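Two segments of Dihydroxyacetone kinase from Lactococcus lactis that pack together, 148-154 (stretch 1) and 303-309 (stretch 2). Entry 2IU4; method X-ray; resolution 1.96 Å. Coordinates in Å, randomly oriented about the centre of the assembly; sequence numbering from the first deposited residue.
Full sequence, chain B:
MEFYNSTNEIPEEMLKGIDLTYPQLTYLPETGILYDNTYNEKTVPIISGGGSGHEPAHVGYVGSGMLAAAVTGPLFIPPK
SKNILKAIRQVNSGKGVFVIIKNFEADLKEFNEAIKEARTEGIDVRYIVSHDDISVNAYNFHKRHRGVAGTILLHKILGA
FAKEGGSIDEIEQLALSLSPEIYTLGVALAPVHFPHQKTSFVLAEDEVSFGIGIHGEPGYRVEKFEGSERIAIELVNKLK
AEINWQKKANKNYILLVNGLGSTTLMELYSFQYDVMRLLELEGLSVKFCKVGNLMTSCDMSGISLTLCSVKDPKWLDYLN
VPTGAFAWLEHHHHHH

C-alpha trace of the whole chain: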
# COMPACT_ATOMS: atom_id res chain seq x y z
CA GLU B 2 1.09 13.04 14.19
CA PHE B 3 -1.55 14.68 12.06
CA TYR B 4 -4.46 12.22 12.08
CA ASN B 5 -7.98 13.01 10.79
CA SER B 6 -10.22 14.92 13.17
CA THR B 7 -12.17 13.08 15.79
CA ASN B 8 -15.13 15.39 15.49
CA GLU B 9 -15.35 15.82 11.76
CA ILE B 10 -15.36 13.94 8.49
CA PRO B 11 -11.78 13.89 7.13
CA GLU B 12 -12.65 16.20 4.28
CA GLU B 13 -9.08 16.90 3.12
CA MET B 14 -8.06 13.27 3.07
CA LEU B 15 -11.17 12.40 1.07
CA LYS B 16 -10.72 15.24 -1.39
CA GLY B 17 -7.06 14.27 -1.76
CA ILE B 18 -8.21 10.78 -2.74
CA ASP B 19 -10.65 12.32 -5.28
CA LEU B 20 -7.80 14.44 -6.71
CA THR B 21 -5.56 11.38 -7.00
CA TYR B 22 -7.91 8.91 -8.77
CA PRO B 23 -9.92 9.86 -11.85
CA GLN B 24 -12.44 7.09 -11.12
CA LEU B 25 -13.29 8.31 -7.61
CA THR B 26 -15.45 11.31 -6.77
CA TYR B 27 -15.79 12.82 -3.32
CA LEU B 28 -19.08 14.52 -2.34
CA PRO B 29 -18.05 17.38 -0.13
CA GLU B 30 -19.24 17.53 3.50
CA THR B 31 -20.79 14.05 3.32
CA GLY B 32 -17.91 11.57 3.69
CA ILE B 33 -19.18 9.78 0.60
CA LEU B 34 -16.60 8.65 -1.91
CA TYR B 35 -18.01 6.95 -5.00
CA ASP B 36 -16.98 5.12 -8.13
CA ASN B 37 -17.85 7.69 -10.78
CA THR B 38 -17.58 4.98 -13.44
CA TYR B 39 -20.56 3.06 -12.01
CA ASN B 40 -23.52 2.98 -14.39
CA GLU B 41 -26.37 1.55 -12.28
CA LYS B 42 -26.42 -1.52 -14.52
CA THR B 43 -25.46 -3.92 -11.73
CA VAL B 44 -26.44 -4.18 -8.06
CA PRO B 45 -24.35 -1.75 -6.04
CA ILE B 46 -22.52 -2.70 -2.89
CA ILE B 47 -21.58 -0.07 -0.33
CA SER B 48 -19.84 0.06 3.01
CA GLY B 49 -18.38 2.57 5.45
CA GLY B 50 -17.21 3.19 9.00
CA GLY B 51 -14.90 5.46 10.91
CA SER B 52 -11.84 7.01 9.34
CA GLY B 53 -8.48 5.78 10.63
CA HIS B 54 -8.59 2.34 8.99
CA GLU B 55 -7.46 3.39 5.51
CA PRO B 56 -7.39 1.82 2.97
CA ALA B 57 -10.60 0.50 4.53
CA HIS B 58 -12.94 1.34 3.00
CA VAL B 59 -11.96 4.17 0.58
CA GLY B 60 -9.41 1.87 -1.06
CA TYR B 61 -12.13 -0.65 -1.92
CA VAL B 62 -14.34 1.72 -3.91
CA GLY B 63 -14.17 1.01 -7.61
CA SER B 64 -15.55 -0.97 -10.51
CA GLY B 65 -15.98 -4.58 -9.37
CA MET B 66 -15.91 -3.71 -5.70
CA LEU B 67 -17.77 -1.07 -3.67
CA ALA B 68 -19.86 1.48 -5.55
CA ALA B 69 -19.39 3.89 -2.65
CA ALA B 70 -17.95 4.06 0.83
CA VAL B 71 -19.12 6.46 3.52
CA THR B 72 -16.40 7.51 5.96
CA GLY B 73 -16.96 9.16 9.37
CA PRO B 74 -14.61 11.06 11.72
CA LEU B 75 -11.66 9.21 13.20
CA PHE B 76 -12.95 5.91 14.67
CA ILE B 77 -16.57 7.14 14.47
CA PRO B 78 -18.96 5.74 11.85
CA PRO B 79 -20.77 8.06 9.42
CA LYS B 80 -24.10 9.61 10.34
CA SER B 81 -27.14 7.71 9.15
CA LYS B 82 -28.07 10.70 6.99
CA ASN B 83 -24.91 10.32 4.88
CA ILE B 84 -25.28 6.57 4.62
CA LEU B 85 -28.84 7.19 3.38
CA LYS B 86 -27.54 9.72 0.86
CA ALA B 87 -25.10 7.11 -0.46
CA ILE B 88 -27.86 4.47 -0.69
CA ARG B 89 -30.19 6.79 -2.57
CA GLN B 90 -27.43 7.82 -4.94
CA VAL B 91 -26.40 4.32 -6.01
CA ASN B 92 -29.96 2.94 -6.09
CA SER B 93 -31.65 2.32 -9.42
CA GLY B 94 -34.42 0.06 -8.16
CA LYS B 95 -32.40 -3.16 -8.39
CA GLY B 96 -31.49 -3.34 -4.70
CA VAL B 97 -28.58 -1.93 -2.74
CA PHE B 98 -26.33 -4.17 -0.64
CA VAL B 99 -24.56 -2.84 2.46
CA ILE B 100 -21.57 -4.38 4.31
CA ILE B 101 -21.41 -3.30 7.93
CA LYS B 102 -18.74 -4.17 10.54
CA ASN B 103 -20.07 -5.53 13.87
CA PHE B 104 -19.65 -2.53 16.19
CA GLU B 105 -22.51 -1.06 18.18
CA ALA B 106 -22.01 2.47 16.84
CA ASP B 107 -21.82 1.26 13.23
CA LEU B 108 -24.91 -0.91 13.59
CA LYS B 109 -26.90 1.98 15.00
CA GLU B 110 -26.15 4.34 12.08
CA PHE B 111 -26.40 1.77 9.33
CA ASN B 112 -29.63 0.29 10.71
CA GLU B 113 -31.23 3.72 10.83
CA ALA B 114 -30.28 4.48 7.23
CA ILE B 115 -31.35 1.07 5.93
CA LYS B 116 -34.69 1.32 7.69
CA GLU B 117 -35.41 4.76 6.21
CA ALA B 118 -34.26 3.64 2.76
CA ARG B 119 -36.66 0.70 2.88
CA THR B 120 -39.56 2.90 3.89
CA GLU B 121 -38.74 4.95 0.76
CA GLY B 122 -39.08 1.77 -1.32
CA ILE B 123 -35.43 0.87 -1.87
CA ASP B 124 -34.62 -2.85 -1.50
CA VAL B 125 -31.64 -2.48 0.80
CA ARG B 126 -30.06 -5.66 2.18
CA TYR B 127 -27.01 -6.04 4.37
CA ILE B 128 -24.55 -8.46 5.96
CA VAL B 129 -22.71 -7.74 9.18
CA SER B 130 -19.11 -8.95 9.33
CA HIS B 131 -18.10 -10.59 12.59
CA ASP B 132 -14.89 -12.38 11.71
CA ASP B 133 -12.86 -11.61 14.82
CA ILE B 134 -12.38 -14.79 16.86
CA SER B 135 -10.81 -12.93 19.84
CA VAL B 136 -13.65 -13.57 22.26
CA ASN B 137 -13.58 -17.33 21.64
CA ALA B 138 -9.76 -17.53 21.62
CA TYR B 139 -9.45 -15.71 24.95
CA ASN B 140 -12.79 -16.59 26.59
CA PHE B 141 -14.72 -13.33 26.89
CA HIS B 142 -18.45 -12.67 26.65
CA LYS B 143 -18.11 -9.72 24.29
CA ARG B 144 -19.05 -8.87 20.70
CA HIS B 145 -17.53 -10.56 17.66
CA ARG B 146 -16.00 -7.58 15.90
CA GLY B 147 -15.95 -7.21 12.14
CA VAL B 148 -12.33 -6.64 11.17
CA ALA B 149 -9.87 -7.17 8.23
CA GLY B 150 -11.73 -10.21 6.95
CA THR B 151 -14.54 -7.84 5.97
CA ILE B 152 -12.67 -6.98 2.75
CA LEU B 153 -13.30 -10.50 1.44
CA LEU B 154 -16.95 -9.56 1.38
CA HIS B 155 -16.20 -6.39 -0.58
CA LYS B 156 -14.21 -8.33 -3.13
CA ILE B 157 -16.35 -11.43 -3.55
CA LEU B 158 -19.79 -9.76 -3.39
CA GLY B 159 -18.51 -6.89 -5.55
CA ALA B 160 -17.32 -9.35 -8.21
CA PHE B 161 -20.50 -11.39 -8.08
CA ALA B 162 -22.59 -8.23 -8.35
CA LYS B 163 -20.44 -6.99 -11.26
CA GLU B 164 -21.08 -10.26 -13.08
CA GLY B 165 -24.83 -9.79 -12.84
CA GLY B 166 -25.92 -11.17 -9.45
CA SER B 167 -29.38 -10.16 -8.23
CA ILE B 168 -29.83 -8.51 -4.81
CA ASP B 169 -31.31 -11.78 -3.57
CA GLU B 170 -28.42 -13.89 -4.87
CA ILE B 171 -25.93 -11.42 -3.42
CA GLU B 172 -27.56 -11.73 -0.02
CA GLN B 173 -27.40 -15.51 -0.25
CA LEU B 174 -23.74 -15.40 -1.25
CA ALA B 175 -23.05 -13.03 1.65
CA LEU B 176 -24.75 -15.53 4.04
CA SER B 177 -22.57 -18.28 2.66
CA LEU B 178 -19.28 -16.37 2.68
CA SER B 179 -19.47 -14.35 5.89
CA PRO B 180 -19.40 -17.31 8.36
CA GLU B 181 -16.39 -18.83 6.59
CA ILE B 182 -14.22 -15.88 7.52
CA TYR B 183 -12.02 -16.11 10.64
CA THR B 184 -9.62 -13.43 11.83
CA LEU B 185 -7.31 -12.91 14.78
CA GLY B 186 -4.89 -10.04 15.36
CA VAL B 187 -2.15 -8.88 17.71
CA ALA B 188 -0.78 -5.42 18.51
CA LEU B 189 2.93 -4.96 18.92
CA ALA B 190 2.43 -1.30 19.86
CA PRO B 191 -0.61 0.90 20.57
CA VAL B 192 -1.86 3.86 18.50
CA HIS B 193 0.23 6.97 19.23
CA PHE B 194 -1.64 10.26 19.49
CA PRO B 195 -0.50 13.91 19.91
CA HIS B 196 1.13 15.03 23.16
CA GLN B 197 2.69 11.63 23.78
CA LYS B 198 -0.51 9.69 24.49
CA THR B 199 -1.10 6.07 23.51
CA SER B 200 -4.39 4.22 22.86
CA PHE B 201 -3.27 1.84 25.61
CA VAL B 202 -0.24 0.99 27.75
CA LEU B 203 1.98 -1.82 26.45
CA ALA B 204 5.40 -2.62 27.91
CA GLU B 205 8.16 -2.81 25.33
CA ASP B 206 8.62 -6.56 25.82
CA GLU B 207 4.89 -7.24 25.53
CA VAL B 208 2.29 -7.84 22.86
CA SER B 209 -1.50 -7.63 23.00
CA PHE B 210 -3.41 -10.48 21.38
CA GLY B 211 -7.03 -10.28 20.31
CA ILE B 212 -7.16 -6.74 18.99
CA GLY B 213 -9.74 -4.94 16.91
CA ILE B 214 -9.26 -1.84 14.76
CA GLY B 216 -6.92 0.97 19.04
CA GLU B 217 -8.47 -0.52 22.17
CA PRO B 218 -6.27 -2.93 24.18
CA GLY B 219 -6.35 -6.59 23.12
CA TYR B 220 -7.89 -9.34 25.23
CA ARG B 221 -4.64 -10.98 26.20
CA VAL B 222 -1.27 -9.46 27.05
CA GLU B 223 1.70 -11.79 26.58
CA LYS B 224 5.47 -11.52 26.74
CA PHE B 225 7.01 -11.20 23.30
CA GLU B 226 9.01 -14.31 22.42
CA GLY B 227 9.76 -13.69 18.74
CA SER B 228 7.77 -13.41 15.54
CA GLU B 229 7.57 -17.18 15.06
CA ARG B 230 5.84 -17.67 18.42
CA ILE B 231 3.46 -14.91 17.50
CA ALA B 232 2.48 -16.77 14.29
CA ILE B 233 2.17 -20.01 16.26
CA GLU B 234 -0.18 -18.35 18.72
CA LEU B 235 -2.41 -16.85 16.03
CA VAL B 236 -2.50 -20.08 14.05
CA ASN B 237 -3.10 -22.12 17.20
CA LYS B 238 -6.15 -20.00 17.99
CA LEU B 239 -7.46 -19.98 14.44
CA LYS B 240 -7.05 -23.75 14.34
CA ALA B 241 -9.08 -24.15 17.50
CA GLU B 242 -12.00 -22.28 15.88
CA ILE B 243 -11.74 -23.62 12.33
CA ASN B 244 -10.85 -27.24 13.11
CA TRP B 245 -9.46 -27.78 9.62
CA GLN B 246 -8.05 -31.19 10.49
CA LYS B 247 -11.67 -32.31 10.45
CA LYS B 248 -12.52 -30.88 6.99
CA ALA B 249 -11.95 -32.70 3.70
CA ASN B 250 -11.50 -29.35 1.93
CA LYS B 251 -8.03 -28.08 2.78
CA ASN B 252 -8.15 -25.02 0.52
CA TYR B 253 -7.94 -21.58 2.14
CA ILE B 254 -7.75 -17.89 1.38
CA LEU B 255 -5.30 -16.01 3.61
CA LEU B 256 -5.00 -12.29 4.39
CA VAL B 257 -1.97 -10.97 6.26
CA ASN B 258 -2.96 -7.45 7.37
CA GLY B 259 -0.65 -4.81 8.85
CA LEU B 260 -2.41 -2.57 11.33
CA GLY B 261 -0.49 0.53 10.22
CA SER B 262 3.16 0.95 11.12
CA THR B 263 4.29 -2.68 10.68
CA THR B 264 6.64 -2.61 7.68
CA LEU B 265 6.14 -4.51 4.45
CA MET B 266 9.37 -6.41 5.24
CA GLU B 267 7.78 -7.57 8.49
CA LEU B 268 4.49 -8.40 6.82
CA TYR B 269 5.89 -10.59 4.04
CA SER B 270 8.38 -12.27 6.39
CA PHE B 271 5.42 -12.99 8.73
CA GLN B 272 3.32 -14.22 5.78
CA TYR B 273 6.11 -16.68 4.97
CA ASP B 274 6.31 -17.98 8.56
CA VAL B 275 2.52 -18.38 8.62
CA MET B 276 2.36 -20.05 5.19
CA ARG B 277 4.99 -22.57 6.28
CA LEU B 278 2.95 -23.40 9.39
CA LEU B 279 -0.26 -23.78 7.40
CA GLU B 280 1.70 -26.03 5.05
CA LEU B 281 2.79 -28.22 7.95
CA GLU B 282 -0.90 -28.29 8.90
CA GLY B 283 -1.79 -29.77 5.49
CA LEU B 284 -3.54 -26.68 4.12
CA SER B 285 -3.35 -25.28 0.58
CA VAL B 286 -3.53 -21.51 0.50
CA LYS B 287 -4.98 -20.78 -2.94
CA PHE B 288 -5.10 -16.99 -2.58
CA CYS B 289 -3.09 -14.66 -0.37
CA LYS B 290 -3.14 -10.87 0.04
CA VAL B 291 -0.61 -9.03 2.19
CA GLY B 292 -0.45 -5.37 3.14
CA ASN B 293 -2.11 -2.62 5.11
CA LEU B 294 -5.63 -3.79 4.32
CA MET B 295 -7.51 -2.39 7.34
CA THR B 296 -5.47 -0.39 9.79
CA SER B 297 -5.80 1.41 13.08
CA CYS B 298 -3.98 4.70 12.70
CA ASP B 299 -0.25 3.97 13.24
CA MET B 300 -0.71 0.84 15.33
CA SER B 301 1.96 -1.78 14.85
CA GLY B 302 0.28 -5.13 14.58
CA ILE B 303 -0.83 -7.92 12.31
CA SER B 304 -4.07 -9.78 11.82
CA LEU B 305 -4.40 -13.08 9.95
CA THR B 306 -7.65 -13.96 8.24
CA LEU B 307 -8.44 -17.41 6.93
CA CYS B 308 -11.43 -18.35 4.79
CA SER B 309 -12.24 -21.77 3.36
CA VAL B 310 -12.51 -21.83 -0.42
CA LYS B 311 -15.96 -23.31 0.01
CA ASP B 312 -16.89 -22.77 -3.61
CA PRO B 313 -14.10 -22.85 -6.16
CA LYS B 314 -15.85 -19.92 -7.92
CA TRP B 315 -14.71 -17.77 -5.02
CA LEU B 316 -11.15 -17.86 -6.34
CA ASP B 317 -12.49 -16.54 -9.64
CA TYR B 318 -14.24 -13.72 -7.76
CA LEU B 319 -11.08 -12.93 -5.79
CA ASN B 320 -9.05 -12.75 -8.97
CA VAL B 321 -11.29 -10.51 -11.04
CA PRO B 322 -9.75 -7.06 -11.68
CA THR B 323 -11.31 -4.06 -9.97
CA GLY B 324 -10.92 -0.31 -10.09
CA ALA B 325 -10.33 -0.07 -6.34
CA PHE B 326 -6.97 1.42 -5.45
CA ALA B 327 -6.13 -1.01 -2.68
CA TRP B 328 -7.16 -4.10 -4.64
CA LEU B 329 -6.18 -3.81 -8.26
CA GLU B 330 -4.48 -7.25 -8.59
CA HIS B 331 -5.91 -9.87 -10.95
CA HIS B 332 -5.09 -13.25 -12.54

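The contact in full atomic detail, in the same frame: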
# COMPACT_ATOMS: atom_id res chain seq x y z
N VAL B 148 -13.68 -7.20 11.31
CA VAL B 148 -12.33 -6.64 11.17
C VAL B 148 -11.77 -6.88 9.75
O VAL B 148 -12.55 -6.75 8.81
CB VAL B 148 -11.41 -7.04 12.36
CG1 VAL B 148 -12.02 -6.48 13.66
CG2 VAL B 148 -11.29 -8.55 12.52
N ALA B 149 -10.49 -7.21 9.57
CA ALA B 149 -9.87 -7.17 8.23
C ALA B 149 -10.51 -8.15 7.25
O ALA B 149 -10.50 -7.92 6.04
CB ALA B 149 -8.36 -7.47 8.27
N GLY B 150 -11.05 -9.23 7.79
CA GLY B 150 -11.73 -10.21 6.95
C GLY B 150 -12.92 -9.64 6.20
O GLY B 150 -13.35 -10.19 5.20
N THR B 151 -13.45 -8.51 6.67
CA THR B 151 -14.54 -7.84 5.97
C THR B 151 -14.24 -7.59 4.49
O THR B 151 -15.15 -7.60 3.67
CB THR B 151 -14.87 -6.48 6.62
OG1 THR B 151 -15.09 -6.67 8.02
CG2 THR B 151 -16.13 -5.84 5.98
N ILE B 152 -12.98 -7.34 4.13
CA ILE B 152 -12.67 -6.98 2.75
C ILE B 152 -12.90 -8.14 1.78
O ILE B 152 -13.04 -7.92 0.58
CB ILE B 152 -11.23 -6.44 2.57
CG1 ILE B 152 -10.19 -7.55 2.64
CG2 ILE B 152 -10.93 -5.42 3.68
CD1 ILE B 152 -8.78 -7.07 2.25
N LEU B 153 -12.93 -9.37 2.30
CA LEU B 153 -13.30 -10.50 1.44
C LEU B 153 -14.73 -10.39 0.96
O LEU B 153 -15.04 -10.81 -0.16
CB LEU B 153 -13.11 -11.85 2.15
CG LEU B 153 -11.66 -12.18 2.45
CD1 LEU B 153 -11.58 -13.46 3.26
CD2 LEU B 153 -10.88 -12.35 1.14
N LEU B 154 -15.59 -9.81 1.79
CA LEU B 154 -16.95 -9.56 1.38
C LEU B 154 -16.97 -8.51 0.28
O LEU B 154 -17.67 -8.66 -0.70
CB LEU B 154 -17.81 -9.15 2.57
CG LEU B 154 -18.08 -10.22 3.63
CD1 LEU B 154 -18.52 -9.50 4.91
CD2 LEU B 154 -19.14 -11.21 3.19
N ILE B 303 -0.50 -7.12 13.46
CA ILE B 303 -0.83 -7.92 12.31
C ILE B 303 -2.08 -8.69 12.67
O ILE B 303 -2.24 -9.12 13.81
CB ILE B 303 0.30 -8.95 12.01
CG1 ILE B 303 1.62 -8.23 11.75
CG2 ILE B 303 -0.07 -9.84 10.81
CD1 ILE B 303 2.78 -9.14 11.33
N SER B 304 -2.98 -8.83 11.70
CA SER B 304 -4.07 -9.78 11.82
C SER B 304 -3.96 -10.78 10.67
O SER B 304 -3.52 -10.44 9.56
CB SER B 304 -5.45 -9.11 11.86
OG SER B 304 -5.85 -8.59 10.60
N LEU B 305 -4.34 -12.02 10.96
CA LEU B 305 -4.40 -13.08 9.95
C LEU B 305 -5.85 -13.41 9.76
O LEU B 305 -6.58 -13.52 10.75
CB LEU B 305 -3.75 -14.37 10.46
CG LEU B 305 -2.24 -14.25 10.67
CD1 LEU B 305 -1.65 -15.58 11.16
CD2 LEU B 305 -1.57 -13.78 9.35
N THR B 306 -6.28 -13.57 8.52
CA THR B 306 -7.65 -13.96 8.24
C THR B 306 -7.55 -15.23 7.42
O THR B 306 -6.81 -15.29 6.44
CB THR B 306 -8.37 -12.89 7.40
OG1 THR B 306 -8.55 -11.69 8.17
CG2 THR B 306 -9.72 -13.43 6.99
N LEU B 307 -8.29 -16.26 7.81
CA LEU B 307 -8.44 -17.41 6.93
C LEU B 307 -9.89 -17.60 6.49
O LEU B 307 -10.81 -17.29 7.23
CB LEU B 307 -8.01 -18.69 7.66
CG LEU B 307 -6.50 -18.93 7.80
CD1 LEU B 307 -6.21 -20.09 8.76
CD2 LEU B 307 -5.85 -19.23 6.46
N CYS B 308 -10.08 -18.14 5.29
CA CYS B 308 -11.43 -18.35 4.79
C CYS B 308 -11.41 -19.57 3.89
O CYS B 308 -10.65 -19.63 2.92
CB CYS B 308 -11.91 -17.08 4.07
SG CYS B 308 -13.55 -17.29 3.27
N SER B 309 -12.19 -20.60 4.22
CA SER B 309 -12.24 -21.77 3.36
C SER B 309 -12.64 -21.36 1.94
O SER B 309 -13.52 -20.52 1.76
CB SER B 309 -13.29 -22.75 3.90
OG SER B 309 -13.52 -23.80 2.97
O HOH W 1 -8.10 -7.25 11.42

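Residues 303-309 form a strand. In residues 148-154 a turn leads into a helix, and the turn and Leu 153 pack against one side of the strand. The backbones come closest at Gly 150 and Thr 306, with 5.7 Å between Gly 150 CA and Thr 306 CA. No direct hydrogen bond crosses between the stretches. The contact is small, burying 198 Å² in all, and rests mainly on van der Waals packing.

Strand geometry selects the residues that meet. Ser 304, Thr 306 and Cys 308 point their CA-to-CB bonds toward stretch 1. Leu 305 and Leu 307, which alternate with them, point away.

Thr 306 covers the most surface. Thr 306 OG1 lies 3.5 Å from Gly 150 N and is hydrogen-bonded elsewhere in the structure. Thr 306 CG2, a methyl, lies 4.2 Å from Leu 153 CD1. Gly 150 matters here because it has no side chain. An ideal CB on Gly 150 would sit 3.3 Å from Thr 306 CG2, which is tight.

Leu 153 is next in area. Its CA-to-CB bond points toward the strand; the rotamer is chi1 m, chi2 t. Leu 153 CD1 packs 3.7 Å from Cys 308 CB, an apolar contact between buried side chains. The same methyl therefore touches both Thr 306 and Cys 308.

Ala 149 meets the strand at Ser 304, with Ala 149 CB 3.6 Å from Ser 304 OG. A water links the same two residues. The water oxygen accepts from Ala 149 N at 3.0 Å and is hydrogen-bonded to Ser 304 OG at 2.7 Å.

Stretch 1 is held in shape by its own bonds. A type I turn runs from Val 148 to Thr 151. Val 148 O accepts from Thr 151 N at 2.9 Å and from Thr 151 OG1 at 2.7 Å.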